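Putative acyl-CoA thioester hydrolase YbhC (Escherichia coli K-12, PDB 3GRH) is a putative acyl-CoA thioesterase of the outer membrane, a lipoprotein with the pectinesterase beta-helix fold that neither binds pectin nor shows pectinesterase activity. Local coordinates at residues I237-V251 and V270-G284. Residues are numbered along the deposited sequence; the frame is centred on the assembly and turned at random.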
loop_
_atom_site.group_PDB
_atom_site.type_symbol
_atom_site.label_atom_id
_atom_site.label_comp_id
_atom_site.label_asym_id
_atom_site.label_seq_id
_atom_site.Cartn_x
_atom_site.Cartn_y
_atom_site.Cartn_z
ATOM N N ILE A 237 -5.156 7.774 3.409
ATOM C CA ILE A 237 -5.121 6.857 4.577
ATOM C C ILE A 237 -4.253 7.564 5.599
ATOM O O ILE A 237 -3.056 7.851 5.302
ATOM C CB ILE A 237 -4.481 5.541 4.145
ATOM C CG1 ILE A 237 -5.429 4.846 3.183
ATOM C CG2 ILE A 237 -4.249 4.692 5.346
ATOM C CD1 ILE A 237 -4.796 3.735 2.420
ATOM N N ASN A 238 -4.824 7.915 6.766
ATOM C CA ASN A 238 -4.110 8.724 7.740
ATOM C C ASN A 238 -4.215 8.084 9.114
ATOM O O ASN A 238 -5.295 7.736 9.570
ATOM C CB ASN A 238 -4.635 10.161 7.788
ATOM C CG ASN A 238 -3.939 10.959 8.830
ATOM O OD1 ASN A 238 -4.567 11.436 9.822
ATOM N ND2 ASN A 238 -2.633 11.077 8.681
ATOM N N ASN A 239 -3.083 7.907 9.779
ATOM C CA ASN A 239 -3.075 7.339 11.165
ATOM C C ASN A 239 -3.790 6.032 11.222
ATOM O O ASN A 239 -4.706 5.836 12.025
ATOM C CB ASN A 239 -3.670 8.322 12.159
ATOM C CG ASN A 239 -3.353 7.974 13.598
ATOM O OD1 ASN A 239 -2.319 7.351 13.888
ATOM N ND2 ASN A 239 -4.286 8.315 14.491
ATOM N N VAL A 240 -3.398 5.115 10.337
ATOM C CA VAL A 240 -3.950 3.745 10.251
ATOM C C VAL A 240 -2.849 2.769 10.525
ATOM O O VAL A 240 -1.711 2.970 10.101
ATOM C CB VAL A 240 -4.669 3.523 8.901
ATOM C CG1 VAL A 240 -5.013 2.031 8.598
ATOM C CG2 VAL A 240 -5.913 4.351 8.831
ATOM N N ASN A 241 -3.167 1.639 11.143
ATOM C CA ASN A 241 -2.225 0.522 11.246
ATOM C C ASN A 241 -2.679 -0.526 10.255
ATOM O O ASN A 241 -3.846 -0.908 10.276
ATOM C CB ASN A 241 -2.269 -0.157 12.633
ATOM C CG ASN A 241 -1.816 0.731 13.747
ATOM O OD1 ASN A 241 -0.987 1.591 13.598
ATOM N ND2 ASN A 241 -2.485 0.599 14.891
ATOM N N ILE A 242 -1.778 -0.959 9.394
ATOM C CA ILE A 242 -2.038 -2.027 8.424
ATOM C C ILE A 242 -1.119 -3.179 8.710
ATOM O O ILE A 242 0.099 -3.016 8.617
ATOM C CB ILE A 242 -1.841 -1.520 6.959
ATOM C CG1 ILE A 242 -2.507 -0.176 6.719
ATOM C CG2 ILE A 242 -2.439 -2.581 6.091
ATOM C CD1 ILE A 242 -2.082 0.428 5.372
ATOM N N LEU A 243 -1.705 -4.290 9.176
ATOM C CA LEU A 243 -0.952 -5.364 9.798
ATOM C C LEU A 243 -1.104 -6.633 9.014
ATOM O O LEU A 243 -2.217 -7.100 8.720
ATOM C CB LEU A 243 -1.389 -5.596 11.246
ATOM C CG LEU A 243 -1.276 -4.375 12.116
ATOM C CD1 LEU A 243 -1.770 -4.681 13.506
ATOM C CD2 LEU A 243 0.072 -3.757 12.175
ATOM N N GLY A 244 0.038 -7.227 8.653
ATOM C CA GLY A 244 0.057 -8.490 7.969
ATOM C C GLY A 244 1.421 -9.126 8.009
ATOM O O GLY A 244 2.216 -8.851 8.921
ATOM N N ARG A 245 1.618 -9.997 7.024
ATOM C CA ARG A 245 2.896 -10.714 6.845
ATOM C C ARG A 245 3.225 -10.582 5.369
ATOM O O ARG A 245 3.822 -9.596 4.981
ATOM C CB ARG A 245 2.857 -12.109 7.318
ATOM C CG ARG A 245 2.612 -12.257 8.782
ATOM C CD ARG A 245 3.722 -11.858 9.611
ATOM N NE ARG A 245 3.374 -12.060 11.036
ATOM C CZ ARG A 245 3.015 -11.091 11.878
ATOM N NH1 ARG A 245 2.934 -9.828 11.509
ATOM N NH2 ARG A 245 2.777 -11.390 13.181
ATOM N N GLN A 246 2.726 -11.477 4.511
ATOM C CA GLN A 246 2.998 -11.345 3.057
ATOM C C GLN A 246 1.919 -10.572 2.353
ATOM O O GLN A 246 0.776 -10.872 2.470
ATOM C CB GLN A 246 3.183 -12.732 2.423
ATOM C CG GLN A 246 3.665 -12.731 1.050
ATOM C CD GLN A 246 3.687 -14.058 0.409
ATOM O OE1 GLN A 246 4.013 -15.028 1.057
ATOM N NE2 GLN A 246 3.266 -14.132 -0.882
ATOM N N ASN A 247 2.321 -9.525 1.642
ATOM C CA ASN A 247 1.456 -8.671 0.827
ATOM C C ASN A 247 0.440 -7.905 1.689
ATOM O O ASN A 247 -0.715 -7.706 1.254
ATOM C CB ASN A 247 0.699 -9.479 -0.223
ATOM C CG ASN A 247 1.583 -10.134 -1.247
ATOM O OD1 ASN A 247 1.584 -11.382 -1.350
ATOM N ND2 ASN A 247 2.331 -9.342 -2.013
ATOM N N THR A 248 0.864 -7.304 2.806
ATOM C CA THR A 248 0.013 -6.549 3.652
ATOM C C THR A 248 -0.853 -5.454 3.013
ATOM O O THR A 248 -2.054 -5.428 3.244
ATOM C CB THR A 248 0.896 -5.934 4.725
ATOM O OG1 THR A 248 1.572 -6.984 5.433
ATOM C CG2 THR A 248 0.068 -5.154 5.671
ATOM N N PHE A 249 -0.231 -4.606 2.214
ATOM C CA PHE A 249 -0.893 -3.487 1.567
ATOM C C PHE A 249 -0.709 -3.670 0.060
ATOM O O PHE A 249 0.413 -3.788 -0.390
ATOM C CB PHE A 249 -0.272 -2.214 2.094
ATOM C CG PHE A 249 -0.895 -0.952 1.522
ATOM C CD1 PHE A 249 -2.285 -0.810 1.355
ATOM C CD2 PHE A 249 -0.116 0.110 1.205
ATOM C CE1 PHE A 249 -2.821 0.381 0.887
ATOM C CE2 PHE A 249 -0.667 1.287 0.705
ATOM C CZ PHE A 249 -1.979 1.420 0.565
ATOM N N PHE A 250 -1.820 -3.685 -0.706
ATOM C CA PHE A 250 -1.777 -3.948 -2.132
ATOM C C PHE A 250 -2.526 -2.830 -2.825
ATOM O O PHE A 250 -3.672 -2.556 -2.491
ATOM C CB PHE A 250 -2.448 -5.272 -2.442
ATOM C CG PHE A 250 -1.855 -5.968 -3.630
ATOM C CD1 PHE A 250 -1.094 -7.087 -3.454
ATOM C CD2 PHE A 250 -1.894 -5.405 -4.881
ATOM C CE1 PHE A 250 -0.467 -7.719 -4.537
ATOM C CE2 PHE A 250 -1.287 -6.004 -5.980
ATOM C CZ PHE A 250 -0.584 -7.164 -5.819
ATOM N N VAL A 251 -1.872 -2.127 -3.736
ATOM C CA VAL A 251 -2.606 -1.203 -4.545
ATOM C C VAL A 251 -2.722 -1.744 -5.945
ATOM O O VAL A 251 -1.852 -2.433 -6.426
ATOM C CB VAL A 251 -1.973 0.113 -4.603
ATOM C CG1 VAL A 251 -2.058 0.753 -3.168
ATOM C CG2 VAL A 251 -0.522 0.048 -4.954
ATOM N N VAL A 270 -0.642 8.019 1.815
ATOM C CA VAL A 270 -0.661 7.333 3.136
ATOM C C VAL A 270 0.224 8.171 4.060
ATOM O O VAL A 270 1.399 8.422 3.747
ATOM C CB VAL A 270 -0.061 5.924 3.024
ATOM C CG1 VAL A 270 -0.014 5.196 4.432
ATOM C CG2 VAL A 270 -0.801 5.088 1.994
ATOM N N THR A 271 -0.351 8.717 5.121
ATOM C CA THR A 271 0.355 9.549 6.047
ATOM C C THR A 271 0.253 9.052 7.492
ATOM O O THR A 271 -0.812 8.507 7.906
ATOM C CB THR A 271 -0.186 10.987 6.021
ATOM O OG1 THR A 271 -1.620 11.019 6.227
ATOM C CG2 THR A 271 0.120 11.645 4.637
ATOM N N ASN A 272 1.337 9.224 8.263
ATOM C CA ASN A 272 1.235 9.069 9.695
ATOM C C ASN A 272 0.788 7.665 10.093
ATOM O O ASN A 272 0.110 7.525 11.073
ATOM C CB ASN A 272 0.319 10.101 10.310
ATOM C CG ASN A 272 0.694 11.465 9.960
ATOM O OD1 ASN A 272 -0.148 12.352 9.560
ATOM N ND2 ASN A 272 1.940 11.696 10.099
ATOM N N SER A 273 1.163 6.674 9.303
ATOM C CA SER A 273 0.649 5.303 9.451
ATOM C C SER A 273 1.740 4.306 9.830
ATOM O O SER A 273 2.895 4.678 9.960
ATOM C CB SER A 273 -0.107 4.858 8.232
ATOM O OG SER A 273 -1.316 5.646 8.033
ATOM N N TYR A 274 1.314 3.092 10.118
ATOM C CA TYR A 274 2.220 2.034 10.524
ATOM C C TYR A 274 1.872 0.850 9.703
ATOM O O TYR A 274 0.736 0.449 9.717
ATOM C CB TYR A 274 2.068 1.740 11.978
ATOM C CG TYR A 274 2.845 0.552 12.465
ATOM C CD1 TYR A 274 4.165 0.645 12.742
ATOM C CD2 TYR A 274 2.251 -0.656 12.609
ATOM C CE1 TYR A 274 4.893 -0.443 13.147
ATOM C CE2 TYR A 274 2.974 -1.732 13.077
ATOM C CZ TYR A 274 4.276 -1.619 13.287
ATOM O OH TYR A 274 5.060 -2.691 13.760
ATOM N N ILE A 275 2.849 0.252 9.010
ATOM C CA ILE A 275 2.594 -0.900 8.128
ATOM C C ILE A 275 3.599 -1.988 8.467
ATOM O O ILE A 275 4.780 -1.708 8.599
ATOM C CB ILE A 275 2.742 -0.481 6.659
ATOM C CG1 ILE A 275 1.820 0.667 6.384
ATOM C CG2 ILE A 275 2.421 -1.712 5.756
ATOM C CD1 ILE A 275 1.863 1.148 4.893
ATOM N N GLU A 276 3.092 -3.174 8.758
ATOM C CA GLU A 276 3.934 -4.297 9.257
ATOM C C GLU A 276 3.748 -5.480 8.317
ATOM O O GLU A 276 2.656 -5.745 7.833
ATOM C CB GLU A 276 3.427 -4.679 10.637
ATOM C CG GLU A 276 4.159 -5.766 11.349
ATOM C CD GLU A 276 3.690 -5.896 12.775
ATOM O OE1 GLU A 276 3.922 -4.958 13.610
ATOM O OE2 GLU A 276 3.124 -6.984 13.103
ATOM N N GLY A 277 4.828 -6.184 8.054
ATOM C CA GLY A 277 4.769 -7.424 7.326
ATOM C C GLY A 277 6.133 -8.031 7.197
ATOM O O GLY A 277 7.050 -7.688 7.930
ATOM N N ASP A 278 6.245 -8.965 6.258
ATOM C CA ASP A 278 7.554 -9.536 5.943
ATOM C C ASP A 278 7.931 -9.491 4.463
ATOM O O ASP A 278 8.836 -8.764 4.072
ATOM C CB ASP A 278 7.745 -10.947 6.568
ATOM C CG ASP A 278 6.579 -11.899 6.367
ATOM O OD1 ASP A 278 5.948 -11.964 5.281
ATOM O OD2 ASP A 278 6.369 -12.717 7.314
ATOM N N VAL A 279 7.229 -10.243 3.644
ATOM C CA VAL A 279 7.515 -10.388 2.209
ATOM C C VAL A 279 6.542 -9.539 1.407
ATOM O O VAL A 279 5.345 -9.687 1.448
ATOM C CB VAL A 279 7.366 -11.844 1.823
ATOM C CG1 VAL A 279 7.453 -12.056 0.296
ATOM C CG2 VAL A 279 8.440 -12.654 2.545
ATOM N N ASP A 280 7.092 -8.596 0.662
ATOM C CA ASP A 280 6.339 -7.705 -0.210
ATOM C C ASP A 280 5.260 -6.994 0.554
ATOM O O ASP A 280 4.076 -7.078 0.182
ATOM C CB ASP A 280 5.836 -8.504 -1.416
ATOM C CG ASP A 280 6.949 -9.158 -2.226
ATOM O OD1 ASP A 280 8.125 -8.764 -2.175
ATOM O OD2 ASP A 280 6.631 -10.128 -3.020
ATOM N N ILE A 281 5.670 -6.225 1.556
ATOM C CA ILE A 281 4.761 -5.620 2.476
ATOM C C ILE A 281 3.858 -4.627 1.743
ATOM O O ILE A 281 2.696 -4.520 2.057
ATOM C CB ILE A 281 5.526 -4.977 3.592
ATOM C CG1 ILE A 281 6.469 -5.972 4.299
ATOM C CG2 ILE A 281 4.578 -4.305 4.582
ATOM C CD1 ILE A 281 7.325 -5.248 5.305
ATOM N N VAL A 282 4.413 -3.844 0.841
ATOM C CA VAL A 282 3.642 -2.860 0.028
ATOM C C VAL A 282 3.858 -3.245 -1.438
ATOM O O VAL A 282 4.956 -3.275 -1.892
ATOM C CB VAL A 282 4.134 -1.426 0.243
ATOM C CG1 VAL A 282 3.461 -0.538 -0.775
ATOM C CG2 VAL A 282 3.870 -1.030 1.710
ATOM N N SER A 283 2.801 -3.682 -2.097
ATOM C CA SER A 283 2.864 -4.220 -3.431
ATOM C C SER A 283 1.886 -3.572 -4.357
ATOM O O SER A 283 0.834 -3.088 -3.915
ATOM C CB SER A 283 2.433 -5.714 -3.333
ATOM O OG SER A 283 3.286 -6.542 -2.546
ATOM N N GLY A 284 2.199 -3.560 -5.642
ATOM C CA GLY A 284 1.216 -3.311 -6.639
ATOM C C GLY A 284 1.437 -2.208 -7.577
ATOM O O GLY A 284 2.563 -1.671 -7.726
HETATM O O HOH W 1 -3.369 10.664 3.945
#
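Phe250 lays one face of its ring over Ser283, whose CB sits 4.0 Å from the ring centroid in a CH-pi contact offset toward the rim. The OG of Ser283 turns instead to Asn247, taking a hydrogen bond from its ND2 at 3.0 Å in the plane of the amide, while donating to the carbonyl O of Asp280. These residues belong to neighbouring coils of the right-handed parallel beta-helix of the pectinesterase family, joined in parallel register on three faces; strands 240-243 and 274-277 diverge by only 7°. Inside the coil, Ile242 and Ile275 run alongside each other, CD1 of Ile242 4.0 Å from CG1 of Ile275, and the same CD1 sits over the rim of one face of the Phe249 ring. CE2 of Phe249 meets CG2 of Val270 at 4.0 Å, the ring being swung away from the backbone N (chi1 -179°). On the outer surface, Leu243 CD2 touches the edge of the Tyr274 ring. Tyr274 OH donates to Glu276 OE1 at 2.5 Å, and Arg245 NH1 makes a long salt bridge of 3.3 Å to the anti lone pair of Glu276 OE2, so both carboxylate oxygens are held; NH1 also donates to Gly244 O at 2.9 Å, and Arg245 has a second acidic partner in Asp216. In the turn after strand 240-243, Thr248 OG1 and Gly244 N share the carbonyl O of Glu276. Where the first strands turn, Asn238 ND2 spans Thr271 OG1 at 2.7 Å and Asn272 OD1, the two amide planes standing 77° apart. Asp280, the predicted nucleophile, pairs through OD1 with Arg340, a probable substrate-binding residue. Because Ser283 grips the carbonyl of Asp280 and is itself held by Asn247, the Asn247-Ser283 pair is a second shell that probably helps hold the backbone of Asp280.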